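Local coordinates for protein TqaL (Neurospora crassa, PDB 7EEH) that belongs to the iron-dependent 2OG-Fe dioxygenase family of the cupin clan and carries a bound iron ion, at residues A208-D214 against N230-Q236; R91-Q96 against I292-H298; L55-V61 against E123-A129; F164-T170 against K265-M271. The protein carries 1 engineered substitution. All blocks are in the same frame, centred on the assembly; numbering follows the deposited sequence.

Contact 1 (A208-D214 against N230-Q236); sequences AVTFMHD and NLRSRVQ
Strands 209-213 and 231-236 run antiparallel, their axes approaching to 4.5 Å and their N-to-C directions 161° apart. Two hydrogen-bonded pairs set the register. Thr210 N donates to Val235 O (2.7 Å) and Val235 N to Thr210 O (2.8 Å); Met212 N reaches Ser233 O (2.8 Å) and Ser233 N returns to Met212 O (3.2 Å). Phe211 and Arg234 form the non-hydrogen-bonded pair between them. A classic beta bulge follows: Arg232, at phi/psi -99/-28, also donates its N to Met212 O (2.7 Å), so the register slips by one and His213 faces Leu231. Past it, Asp214 N bonds Asn230 O (3.0 Å), and Asn230 ND2 donates to Asp214 OD1 (2.8 Å), amide matching carboxylate.

Thr210, Met212, Ser233 and Val235 share one face. Beta-branched Thr210 and Val235 suit extended backbone and meet CB to CG1 at 3.5 Å; selenomethionine Met212 (m, t, p) brings SE to 4.2 Å from Ser233 CB. On the other face Phe211 (m) sets CD1 3.7 Å from Leu231 CD1 and CE1 3.7 Å from Arg234 CG.

Strand 209-213 is the middle of the smaller sheet, flanked by 252-255, whose His253 binds the iron. Met212 and Val235 pack on Leu246 and Leu244 of strand 243-247 in the larger sheet, as in a cupin double-stranded beta-helix, while Phe211 and Leu231 meet Pro228 and Leu231 of the second subunit.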
# COMPACT_ATOMS: atom_id res chain seq x y z
N ALA B 208 -27.54 22.25 0.62
CA ALA B 208 -26.17 22.56 1.04
C ALA B 208 -25.13 22.06 0.02
O ALA B 208 -24.17 21.37 0.36
CB ALA B 208 -25.89 21.99 2.43
N VAL B 209 -25.34 22.43 -1.24
CA VAL B 209 -24.44 22.07 -2.34
C VAL B 209 -23.47 23.22 -2.56
O VAL B 209 -23.88 24.38 -2.62
CB VAL B 209 -25.23 21.75 -3.62
CG1 VAL B 209 -24.30 21.72 -4.83
CG2 VAL B 209 -25.96 20.42 -3.48
N THR B 210 -22.18 22.90 -2.68
CA THR B 210 -21.16 23.90 -2.98
C THR B 210 -20.87 23.84 -4.48
O THR B 210 -20.48 22.78 -4.99
CB THR B 210 -19.88 23.67 -2.18
OG1 THR B 210 -20.19 23.54 -0.78
CG2 THR B 210 -18.86 24.81 -2.39
N PHE B 211 -21.10 24.95 -5.17
CA PHE B 211 -20.71 25.13 -6.56
C PHE B 211 -19.40 25.90 -6.62
O PHE B 211 -19.19 26.82 -5.84
CB PHE B 211 -21.78 25.88 -7.36
CG PHE B 211 -23.12 25.22 -7.34
CD1 PHE B 211 -23.41 24.22 -8.24
CD2 PHE B 211 -24.07 25.58 -6.40
CE1 PHE B 211 -24.64 23.58 -8.23
CE2 PHE B 211 -25.31 24.94 -6.37
CZ PHE B 211 -25.59 23.95 -7.29
N MSE B 212 -18.53 25.52 -7.53
CA MSE B 212 -17.38 26.36 -7.78
C MSE B 212 -17.40 26.82 -9.22
O MSE B 212 -17.77 26.06 -10.12
CB MSE B 212 -16.09 25.63 -7.46
CG MSE B 212 -15.95 25.36 -5.96
SE MSE B 212 -14.58 24.02 -5.82
CE MSE B 212 -13.31 24.89 -6.94
N HIS B 213 -16.99 28.07 -9.41
CA HIS B 213 -17.13 28.76 -10.68
C HIS B 213 -15.77 29.30 -11.09
O HIS B 213 -14.90 29.52 -10.24
CB HIS B 213 -18.15 29.91 -10.58
CG HIS B 213 -19.31 29.62 -9.67
ND1 HIS B 213 -20.47 29.02 -10.11
CD2 HIS B 213 -19.49 29.86 -8.35
CE1 HIS B 213 -21.32 28.90 -9.11
NE2 HIS B 213 -20.74 29.39 -8.02
N ASP B 214 -15.59 29.51 -12.39
CA ASP B 214 -14.40 30.21 -12.84
C ASP B 214 -14.54 31.70 -12.53
O ASP B 214 -15.59 32.17 -12.08
CB ASP B 214 -14.14 29.94 -14.33
CG ASP B 214 -15.23 30.49 -15.24
OD1 ASP B 214 -15.58 31.68 -15.12
OD2 ASP B 214 -15.72 29.73 -16.10
N ASN B 230 -19.96 28.50 -16.78
CA ASN B 230 -18.90 28.96 -15.90
C ASN B 230 -18.70 28.05 -14.70
O ASN B 230 -17.93 28.39 -13.80
CB ASN B 230 -19.18 30.40 -15.46
CG ASN B 230 -19.04 31.38 -16.61
OD1 ASN B 230 -19.93 31.50 -17.44
ND2 ASN B 230 -17.89 32.03 -16.70
N LEU B 231 -19.36 26.90 -14.69
CA LEU B 231 -19.33 25.98 -13.56
C LEU B 231 -18.13 25.05 -13.66
O LEU B 231 -17.97 24.32 -14.64
CB LEU B 231 -20.62 25.18 -13.52
CG LEU B 231 -20.75 24.49 -12.17
CD1 LEU B 231 -21.38 25.40 -11.15
CD2 LEU B 231 -21.55 23.26 -12.37
N ARG B 232 -17.29 25.07 -12.62
CA ARG B 232 -16.10 24.24 -12.56
C ARG B 232 -16.28 22.98 -11.72
O ARG B 232 -15.61 21.97 -11.99
CB ARG B 232 -14.92 25.04 -12.01
CG ARG B 232 -14.61 26.28 -12.82
CD ARG B 232 -13.19 26.22 -13.33
NE ARG B 232 -12.24 26.52 -12.27
CZ ARG B 232 -11.37 27.53 -12.29
NH1 ARG B 232 -11.32 28.35 -13.34
NH2 ARG B 232 -10.55 27.73 -11.26
N SER B 233 -17.16 23.01 -10.73
CA SER B 233 -17.35 21.84 -9.89
C SER B 233 -18.66 21.98 -9.14
O SER B 233 -19.12 23.09 -8.88
CB SER B 233 -16.19 21.68 -8.90
OG SER B 233 -16.19 20.37 -8.37
N ARG B 234 -19.25 20.83 -8.79
CA ARG B 234 -20.42 20.75 -7.94
C ARG B 234 -20.15 19.68 -6.90
O ARG B 234 -19.79 18.55 -7.24
CB ARG B 234 -21.69 20.41 -8.75
CG ARG B 234 -22.98 20.29 -7.93
CD ARG B 234 -23.18 18.88 -7.34
NE ARG B 234 -24.53 18.65 -6.86
CZ ARG B 234 -24.87 17.65 -6.05
NH1 ARG B 234 -23.96 16.79 -5.62
NH2 ARG B 234 -26.13 17.51 -5.66
N VAL B 235 -20.36 20.01 -5.63
CA VAL B 235 -20.02 19.11 -4.54
C VAL B 235 -21.06 19.23 -3.43
O VAL B 235 -21.73 20.26 -3.29
CB VAL B 235 -18.60 19.42 -4.04
CG1 VAL B 235 -18.60 20.52 -3.01
CG2 VAL B 235 -18.02 18.20 -3.50
N GLN B 236 -21.21 18.15 -2.66
CA GLN B 236 -22.20 18.13 -1.58
C GLN B 236 -21.67 17.30 -0.41
O GLN B 236 -21.59 16.07 -0.52
CB GLN B 236 -23.53 17.57 -2.07
CG GLN B 236 -24.63 17.68 -1.03
CD GLN B 236 -25.86 16.86 -1.39
OE1 GLN B 236 -25.74 15.73 -1.87
NE2 GLN B 236 -27.03 17.43 -1.18

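Contact 2 (R91-Q96 against I292-H298); sequences RRLEFQ and IDSFRPH
Here strand 89-92 runs out into a loop that is tied through a single backbone bridge and side-chain hydrogen bonds to the connection between strands 267-277 and 304-306, itself folded by an ST turn. The end-to-end directions of 91-96 and 292-298 are 121° apart, and both backbones are extended apart from Phe295 (phi/psi -109/17), where the ST turn bends the chain. Arg91 opens the contact with its aliphatic part, CD lying 4.2 Å from Pro297 CB, while its guanidinium goes to Asp84 and Glu304. Arg92 O accepts from His298 N (3.1 Å); its side chain (t) lies with CG 3.7 Å from His298 CB, and NH1 carries on to Gln125, as His298 NE2 does to Glu119. Leu93 bridges to Pro297, CA to CA 4.0 Å, and with an m, t side chain rests CD1 4.1 Å from Phe295 CD1. Glu94 N donates to Arg296 O (2.8 Å). A p rotamer at chi1 carries its carboxylate back to the loop, where OE2 accepts from Ser294 OG at 2.7 Å and OE1 makes a long salt bridge to Arg296 NE at 3.9 Å. Ser294 suits this place because its OG also accepts from Arg296 N (3.3 Å), closing the ST turn. Gln96, extended (t, t), uses its amide as a substitute peptide group: OE1 accepts from Ser294 N at 2.7 Å and NE2 donates to Ile292 O at 2.8 Å.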
# COMPACT_ATOMS: atom_id res chain seq x y z
N ARG B 91 -0.02 26.52 15.76
CA ARG B 91 -0.24 26.97 17.12
C ARG B 91 -1.48 27.84 17.19
O ARG B 91 -1.86 28.49 16.21
CB ARG B 91 0.97 27.74 17.68
CG ARG B 91 1.04 29.22 17.30
CD ARG B 91 2.29 29.90 17.88
NE ARG B 91 3.47 29.09 17.62
CZ ARG B 91 4.32 29.30 16.63
NH1 ARG B 91 4.15 30.33 15.81
NH2 ARG B 91 5.35 28.49 16.45
N ARG B 92 -2.12 27.85 18.36
CA ARG B 92 -3.25 28.73 18.60
C ARG B 92 -2.75 30.14 18.87
O ARG B 92 -1.84 30.32 19.69
CB ARG B 92 -4.08 28.22 19.78
CG ARG B 92 -5.26 29.10 20.15
CD ARG B 92 -6.35 29.02 19.10
NE ARG B 92 -7.53 29.79 19.46
CZ ARG B 92 -8.52 29.32 20.22
NH1 ARG B 92 -8.47 28.09 20.69
NH2 ARG B 92 -9.56 30.09 20.49
N LEU B 93 -3.33 31.12 18.21
CA LEU B 93 -3.00 32.53 18.42
C LEU B 93 -4.03 33.19 19.32
O LEU B 93 -5.16 32.72 19.46
CB LEU B 93 -2.94 33.28 17.10
CG LEU B 93 -1.99 32.75 16.03
CD1 LEU B 93 -2.17 33.58 14.77
CD2 LEU B 93 -0.57 32.83 16.53
N GLU B 94 -3.63 34.31 19.92
CA GLU B 94 -4.51 35.08 20.78
C GLU B 94 -5.68 35.65 19.99
O GLU B 94 -5.61 35.82 18.76
CB GLU B 94 -3.74 36.23 21.43
CG GLU B 94 -3.27 37.26 20.42
CD GLU B 94 -2.77 38.55 21.05
OE1 GLU B 94 -2.79 38.63 22.29
OE2 GLU B 94 -2.36 39.46 20.30
N PHE B 95 -6.76 35.96 20.71
CA PHE B 95 -7.86 36.69 20.11
C PHE B 95 -7.37 38.01 19.56
O PHE B 95 -6.57 38.70 20.20
CB PHE B 95 -8.98 36.93 21.12
CG PHE B 95 -10.10 37.77 20.58
CD1 PHE B 95 -11.05 37.22 19.74
CD2 PHE B 95 -10.19 39.13 20.89
CE1 PHE B 95 -12.07 37.99 19.22
CE2 PHE B 95 -11.22 39.90 20.37
CZ PHE B 95 -12.16 39.33 19.54
N GLN B 96 -7.84 38.37 18.37
CA GLN B 96 -7.56 39.66 17.75
C GLN B 96 -8.86 40.24 17.20
O GLN B 96 -9.48 39.61 16.32
CB GLN B 96 -6.50 39.56 16.65
CG GLN B 96 -6.03 40.94 16.19
CD GLN B 96 -4.93 40.90 15.14
OE1 GLN B 96 -4.38 39.85 14.82
NE2 GLN B 96 -4.57 42.07 14.64
N ILE B 292 -2.50 44.96 10.87
CA ILE B 292 -1.64 43.80 10.74
C ILE B 292 -2.17 42.66 11.60
O ILE B 292 -2.91 42.85 12.56
CB ILE B 292 -0.17 44.13 11.07
CG1 ILE B 292 -0.01 44.69 12.49
CG2 ILE B 292 0.40 45.11 10.05
CD1 ILE B 292 -0.01 43.67 13.64
N ASP B 293 -1.75 41.45 11.24
CA ASP B 293 -2.09 40.25 12.00
C ASP B 293 -1.17 40.12 13.20
O ASP B 293 0.05 40.27 13.08
CB ASP B 293 -1.97 39.02 11.12
CG ASP B 293 -2.91 39.06 9.95
OD1 ASP B 293 -4.12 39.06 10.21
OD2 ASP B 293 -2.43 39.11 8.80
N SER B 294 -1.75 39.83 14.36
CA SER B 294 -0.95 39.53 15.53
C SER B 294 -0.61 38.05 15.53
O SER B 294 -1.48 37.21 15.29
CB SER B 294 -1.71 39.89 16.81
OG SER B 294 -1.32 39.06 17.88
N PHE B 295 0.65 37.72 15.81
CA PHE B 295 1.07 36.34 15.93
C PHE B 295 1.40 35.95 17.37
O PHE B 295 2.03 34.92 17.60
CB PHE B 295 2.25 36.06 15.00
CG PHE B 295 1.86 36.01 13.55
CD1 PHE B 295 1.26 34.88 13.02
CD2 PHE B 295 2.06 37.11 12.73
CE1 PHE B 295 0.88 34.83 11.68
CE2 PHE B 295 1.69 37.08 11.39
CZ PHE B 295 1.10 35.94 10.86
N ARG B 296 0.94 36.74 18.33
CA ARG B 296 1.08 36.35 19.73
C ARG B 296 0.30 35.07 19.99
O ARG B 296 -0.88 34.97 19.62
CB ARG B 296 0.59 37.48 20.64
CG ARG B 296 1.36 38.78 20.42
CD ARG B 296 0.97 39.86 21.42
NE ARG B 296 1.02 39.38 22.79
CZ ARG B 296 2.14 39.21 23.49
NH1 ARG B 296 3.32 39.49 22.94
NH2 ARG B 296 2.08 38.77 24.74
N PRO B 297 0.92 34.06 20.58
CA PRO B 297 0.17 32.84 20.91
C PRO B 297 -0.85 33.12 22.01
O PRO B 297 -0.78 34.11 22.74
CB PRO B 297 1.26 31.87 21.39
CG PRO B 297 2.42 32.73 21.75
CD PRO B 297 2.35 33.93 20.87
N HIS B 298 -1.83 32.23 22.09
CA HIS B 298 -2.92 32.41 23.04
C HIS B 298 -2.41 32.10 24.44
O HIS B 298 -1.79 31.06 24.67
CB HIS B 298 -4.10 31.51 22.68
CG HIS B 298 -5.41 31.98 23.22
ND1 HIS B 298 -5.67 32.07 24.57
CD2 HIS B 298 -6.55 32.35 22.58
CE1 HIS B 298 -6.91 32.50 24.74
NE2 HIS B 298 -7.46 32.68 23.55

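Contact 3 (L55-V61 against E123-A129); sequences LDALQRV and ELQLNTA
Val61, Ala129 and Leu58 bury the most surface where the end of helix 52-58 and the residues after it meet the turn between helices 122-125 and 128-141. Val61 (p) points at the first of these helices, its CG2 3.9 Å from Leu124 CB and 3.7 Å from Glu123 CD. Leu58 fills the middle: CD1 lies 3.7 Å from Leu124 CD1 and CD2 3.8 Å from Ala129 CB. Ala129, whose small side chain suits close approach, also takes Leu55 CD2 at 3.7 Å from its CB. Asn127, just before helix 128-141, N-caps it, OD1 accepting weakly from Ala129 N (2.8 Å), while its ND2 bonds Asp54 O of helix 52-58. At the outer edge a water donates to Ala57 O (2.8 Å) and Glu123 OE2 (2.9 Å); Glu123 OE1 goes to Asn64. Val61 and Leu124 both rest on Asn165 of strand 158-170, so Val61 and the end of helix 122-125 pack together against the larger sheet of the cupin fold.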
# COMPACT_ATOMS: atom_id res chain seq x y z
N LEU B 55 -12.18 10.97 17.04
CA LEU B 55 -13.04 11.01 15.87
C LEU B 55 -14.51 10.93 16.28
O LEU B 55 -15.36 11.64 15.72
CB LEU B 55 -12.69 9.89 14.89
CG LEU B 55 -11.36 10.04 14.14
CD1 LEU B 55 -10.85 8.68 13.73
CD2 LEU B 55 -11.52 10.95 12.94
N ASP B 56 -14.83 10.07 17.25
CA ASP B 56 -16.19 10.04 17.79
C ASP B 56 -16.55 11.38 18.42
O ASP B 56 -17.62 11.93 18.15
CB ASP B 56 -16.32 8.94 18.85
CG ASP B 56 -16.40 7.57 18.25
OD1 ASP B 56 -16.78 7.45 17.07
OD2 ASP B 56 -16.08 6.60 18.97
N ALA B 57 -15.68 11.90 19.28
CA ALA B 57 -15.98 13.14 19.99
C ALA B 57 -16.12 14.33 19.05
O ALA B 57 -16.79 15.31 19.41
CB ALA B 57 -14.90 13.42 21.03
N LEU B 58 -15.51 14.27 17.87
CA LEU B 58 -15.67 15.33 16.89
C LEU B 58 -17.11 15.44 16.41
O LEU B 58 -17.52 16.51 15.95
CB LEU B 58 -14.71 15.08 15.72
CG LEU B 58 -14.11 16.26 14.97
CD1 LEU B 58 -13.48 17.24 15.93
CD2 LEU B 58 -13.09 15.76 13.91
N GLN B 59 -17.89 14.37 16.52
CA GLN B 59 -19.29 14.44 16.12
C GLN B 59 -20.20 15.03 17.20
O GLN B 59 -21.41 15.17 16.95
CB GLN B 59 -19.76 13.04 15.73
CG GLN B 59 -19.10 12.64 14.42
CD GLN B 59 -19.39 11.23 14.00
OE1 GLN B 59 -20.41 10.96 13.39
NE2 GLN B 59 -18.46 10.33 14.29
N ARG B 60 -19.65 15.41 18.36
CA ARG B 60 -20.41 16.01 19.44
C ARG B 60 -19.99 17.43 19.78
O ARG B 60 -20.74 18.13 20.48
CB ARG B 60 -20.29 15.17 20.72
CG ARG B 60 -20.77 13.75 20.60
CD ARG B 60 -20.40 12.96 21.85
NE ARG B 60 -20.22 11.55 21.54
CZ ARG B 60 -19.07 10.88 21.69
NH1 ARG B 60 -17.99 11.48 22.18
NH2 ARG B 60 -19.02 9.59 21.38
N VAL B 61 -18.81 17.88 19.34
CA VAL B 61 -18.28 19.17 19.79
C VAL B 61 -19.17 20.33 19.33
O VAL B 61 -19.23 21.38 19.99
CB VAL B 61 -16.82 19.33 19.31
CG1 VAL B 61 -16.74 19.35 17.79
CG2 VAL B 61 -16.19 20.57 19.91
N GLU B 123 -11.89 21.63 24.07
CA GLU B 123 -12.70 20.51 23.59
C GLU B 123 -12.43 20.22 22.12
O GLU B 123 -12.32 19.06 21.72
CB GLU B 123 -14.19 20.78 23.80
CG GLU B 123 -15.05 19.56 23.55
CD GLU B 123 -16.54 19.83 23.52
OE1 GLU B 123 -16.96 20.96 23.87
OE2 GLU B 123 -17.30 18.91 23.15
N LEU B 124 -12.33 21.27 21.30
CA LEU B 124 -12.05 21.09 19.88
C LEU B 124 -10.55 21.06 19.61
O LEU B 124 -10.05 20.09 19.03
CB LEU B 124 -12.71 22.20 19.04
CG LEU B 124 -12.48 22.10 17.52
CD1 LEU B 124 -12.97 20.77 16.98
CD2 LEU B 124 -13.14 23.23 16.79
N GLN B 125 -9.83 22.10 20.04
CA GLN B 125 -8.45 22.27 19.58
C GLN B 125 -7.49 21.25 20.18
O GLN B 125 -6.40 21.08 19.64
CB GLN B 125 -7.97 23.70 19.86
CG GLN B 125 -7.70 24.03 21.33
CD GLN B 125 -6.89 25.30 21.48
OE1 GLN B 125 -6.57 25.96 20.49
NE2 GLN B 125 -6.57 25.67 22.71
N LEU B 126 -7.84 20.56 21.26
CA LEU B 126 -7.00 19.45 21.72
C LEU B 126 -7.49 18.10 21.22
O LEU B 126 -6.90 17.07 21.56
CB LEU B 126 -6.90 19.46 23.25
CG LEU B 126 -6.30 20.72 23.89
CD1 LEU B 126 -6.02 20.52 25.39
CD2 LEU B 126 -5.05 21.20 23.16
N ASN B 127 -8.57 18.07 20.46
CA ASN B 127 -9.03 16.84 19.82
C ASN B 127 -8.02 16.44 18.75
O ASN B 127 -7.69 17.23 17.86
CB ASN B 127 -10.42 17.09 19.23
CG ASN B 127 -10.99 15.90 18.51
OD1 ASN B 127 -10.42 15.42 17.53
ND2 ASN B 127 -12.14 15.43 18.98
N THR B 128 -7.47 15.22 18.86
CA THR B 128 -6.40 14.81 17.94
C THR B 128 -6.88 14.64 16.50
O THR B 128 -6.04 14.66 15.59
CB THR B 128 -5.76 13.49 18.41
OG1 THR B 128 -6.75 12.45 18.39
CG2 THR B 128 -5.20 13.65 19.81
N ALA B 129 -8.17 14.42 16.28
CA ALA B 129 -8.69 14.39 14.91
C ALA B 129 -8.76 15.80 14.33
O ALA B 129 -8.35 16.02 13.18
CB ALA B 129 -10.07 13.73 14.86
O HOH W 1 -16.44 16.51 21.87

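Contact 4 (F164-T170 against K265-M271); sequences FNLRTVT and KEATRDM
Strands 164-170 and 267-271 form an antiparallel ladder, axes 4.6 Å apart at closest and directions 166° apart. Its hydrogen-bonded pairs are Leu166 N to Met271 O 3.0 Å, Met271 N to Leu166 O 2.9 Å; Thr168 N to Arg269 O 3.1 Å, Arg269 N to Thr168 O 3.3 Å; Thr170 N to Ala267 O 2.9 Å, Ala267 N to Thr170 O 3.0 Å.

The non-hydrogen-bonded pairs Arg167-Asp270 and Val169-Thr268 share a face. Arg167 (t, t, m) rises from the sheet and leans across to the neighbouring strand so that NE meets Asp270 OD1 at 2.7 Å and NH2 meets Asp270 OD2 at 2.9 Å, a two-pronged salt bridge; Asp270 (m) turns to receive it. Arg167 NH2 also bonds Asn63. Beside it Val169 (t) puts CG2 4.3 Å from Thr268 CG2, two beta-branched residues suited to strands.

On the opposite face Thr168 (p) directs OG1 to two waters, at 2.7 and 2.6 Å. The first is also held by Arg269 NH1 (3.1 Å); the second is shared with Thr170 OG1 (3.1 Å) and Ala267 O (3.2 Å). Arg269 is extended through chi3 (t, t, t), its side chain about 5 Å from the bound 2-amino-2-hydroxymethyl-propane-1,3-diol. Selenomethionine Met271 (m, m, m) curls onto Thr193 and Tyr195 of strand 190-199. Neighbouring antiparallel strands like these are consistent with the major sheet of the 2OG-Fe dioxygenase double-stranded beta-helix.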
# COMPACT_ATOMS: atom_id res chain seq x y z
N PHE B 164 -13.58 28.37 11.91
CA PHE B 164 -14.92 28.44 12.49
C PHE B 164 -15.51 27.04 12.61
O PHE B 164 -15.54 26.28 11.63
CB PHE B 164 -15.86 29.29 11.64
CG PHE B 164 -15.60 30.76 11.73
CD1 PHE B 164 -14.55 31.32 11.04
CD2 PHE B 164 -16.42 31.58 12.49
CE1 PHE B 164 -14.30 32.69 11.11
CE2 PHE B 164 -16.18 32.94 12.57
CZ PHE B 164 -15.12 33.49 11.88
N ASN B 165 -16.03 26.73 13.78
CA ASN B 165 -16.87 25.55 13.98
C ASN B 165 -18.30 26.08 14.01
O ASN B 165 -18.65 26.88 14.88
CB ASN B 165 -16.47 24.84 15.27
CG ASN B 165 -17.24 23.56 15.51
OD1 ASN B 165 -18.09 23.15 14.71
ND2 ASN B 165 -16.91 22.91 16.60
N LEU B 166 -19.11 25.68 13.03
CA LEU B 166 -20.35 26.39 12.72
C LEU B 166 -21.51 25.42 12.58
O LEU B 166 -21.44 24.48 11.78
CB LEU B 166 -20.18 27.22 11.42
CG LEU B 166 -21.45 27.79 10.77
CD1 LEU B 166 -22.09 28.82 11.67
CD2 LEU B 166 -21.16 28.40 9.42
N ARG B 167 -22.58 25.66 13.33
CA ARG B 167 -23.84 24.94 13.15
C ARG B 167 -24.86 25.92 12.60
O ARG B 167 -25.18 26.92 13.26
CB ARG B 167 -24.32 24.33 14.47
CG ARG B 167 -25.81 23.97 14.48
CD ARG B 167 -26.19 23.14 15.70
NE ARG B 167 -25.48 21.86 15.73
CZ ARG B 167 -25.48 21.03 16.77
NH1 ARG B 167 -26.17 21.34 17.88
NH2 ARG B 167 -24.80 19.90 16.71
N THR B 168 -25.34 25.67 11.39
CA THR B 168 -26.42 26.48 10.84
C THR B 168 -27.76 25.85 11.21
O THR B 168 -27.84 24.64 11.43
CB THR B 168 -26.31 26.62 9.32
OG1 THR B 168 -26.46 25.34 8.70
CG2 THR B 168 -24.96 27.24 8.94
N VAL B 169 -28.80 26.67 11.30
CA VAL B 169 -30.12 26.24 11.75
C VAL B 169 -31.16 26.78 10.78
O VAL B 169 -31.21 27.99 10.53
CB VAL B 169 -30.43 26.71 13.18
CG1 VAL B 169 -31.77 26.16 13.65
CG2 VAL B 169 -29.32 26.30 14.14
N THR B 170 -31.98 25.89 10.22
CA THR B 170 -33.05 26.24 9.29
C THR B 170 -34.37 25.91 9.97
O THR B 170 -34.61 24.75 10.33
CB THR B 170 -32.93 25.47 7.97
OG1 THR B 170 -31.65 25.71 7.37
CG2 THR B 170 -34.04 25.89 7.00
N LYS B 265 -39.81 20.32 10.85
CA LYS B 265 -38.78 20.35 11.88
C LYS B 265 -37.57 21.16 11.41
O LYS B 265 -37.39 21.42 10.22
CB LYS B 265 -38.34 18.94 12.28
CG LYS B 265 -39.47 18.03 12.67
CD LYS B 265 -38.95 16.70 13.17
CE LYS B 265 -40.08 15.77 13.53
NZ LYS B 265 -39.60 14.37 13.73
N GLU B 266 -36.73 21.54 12.37
CA GLU B 266 -35.54 22.28 12.03
C GLU B 266 -34.49 21.35 11.44
O GLU B 266 -34.45 20.15 11.71
CB GLU B 266 -34.97 23.00 13.25
CG GLU B 266 -34.32 22.06 14.26
CD GLU B 266 -33.61 22.80 15.38
OE1 GLU B 266 -33.85 24.02 15.52
OE2 GLU B 266 -32.82 22.16 16.11
N ALA B 267 -33.63 21.92 10.60
CA ALA B 267 -32.49 21.21 10.05
C ALA B 267 -31.21 21.92 10.47
O ALA B 267 -31.13 23.15 10.43
CB ALA B 267 -32.58 21.11 8.53
N THR B 268 -30.20 21.15 10.88
CA THR B 268 -28.91 21.70 11.28
C THR B 268 -27.79 21.06 10.47
O THR B 268 -27.91 19.92 10.02
CB THR B 268 -28.66 21.50 12.77
OG1 THR B 268 -28.57 20.10 13.05
CG2 THR B 268 -29.79 22.09 13.59
N ARG B 269 -26.70 21.79 10.30
CA ARG B 269 -25.53 21.29 9.57
C ARG B 269 -24.29 21.77 10.30
O ARG B 269 -24.13 22.98 10.51
CB ARG B 269 -25.53 21.82 8.13
CG ARG B 269 -24.42 21.28 7.22
CD ARG B 269 -24.69 21.78 5.82
NE ARG B 269 -23.63 21.52 4.85
CZ ARG B 269 -22.70 22.39 4.47
NH1 ARG B 269 -22.65 23.61 4.99
NH2 ARG B 269 -21.81 22.02 3.55
N ASP B 270 -23.41 20.84 10.68
CA ASP B 270 -22.22 21.16 11.46
C ASP B 270 -20.98 21.08 10.58
O ASP B 270 -20.70 20.03 9.99
CB ASP B 270 -22.08 20.22 12.65
CG ASP B 270 -23.31 20.21 13.55
OD1 ASP B 270 -24.06 21.21 13.53
OD2 ASP B 270 -23.54 19.21 14.24
N MSE B 271 -20.22 22.18 10.51
CA MSE B 271 -19.02 22.29 9.67
C MSE B 271 -17.80 22.74 10.47
O MSE B 271 -17.95 23.45 11.48
CB MSE B 271 -19.23 23.31 8.54
CG MSE B 271 -20.37 23.02 7.57
SE MSE B 271 -20.27 21.28 6.71
CE MSE B 271 -18.83 21.80 5.45
O HOH W 2 -24.81 25.14 6.60
O HOH W 3 -29.00 24.70 8.55

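From the N terminus, contact 3 opens at 55-61. Before it closes at 123-129, contact 2 has begun at 91-96, so the two loops cross; Arg92 NH1 and Gln125 OE1, 2.9 Å apart, join them. Contact 4 opens next at 164-170, packing Asn165 on Val61 and Leu124 of contact 3. The chain then passes the iron ligands His184 and Asp186 and makes contact 1, a short loop nested within contact 4, before reaching His253. Contact 4 closes at 265-271, with Arg269 touching Ala208 of contact 1, and contact 2 closes last, around both. Together they connect helices, larger sheet and smaller sheet, with contacts 1 and 2 about 33 Å apart between centres.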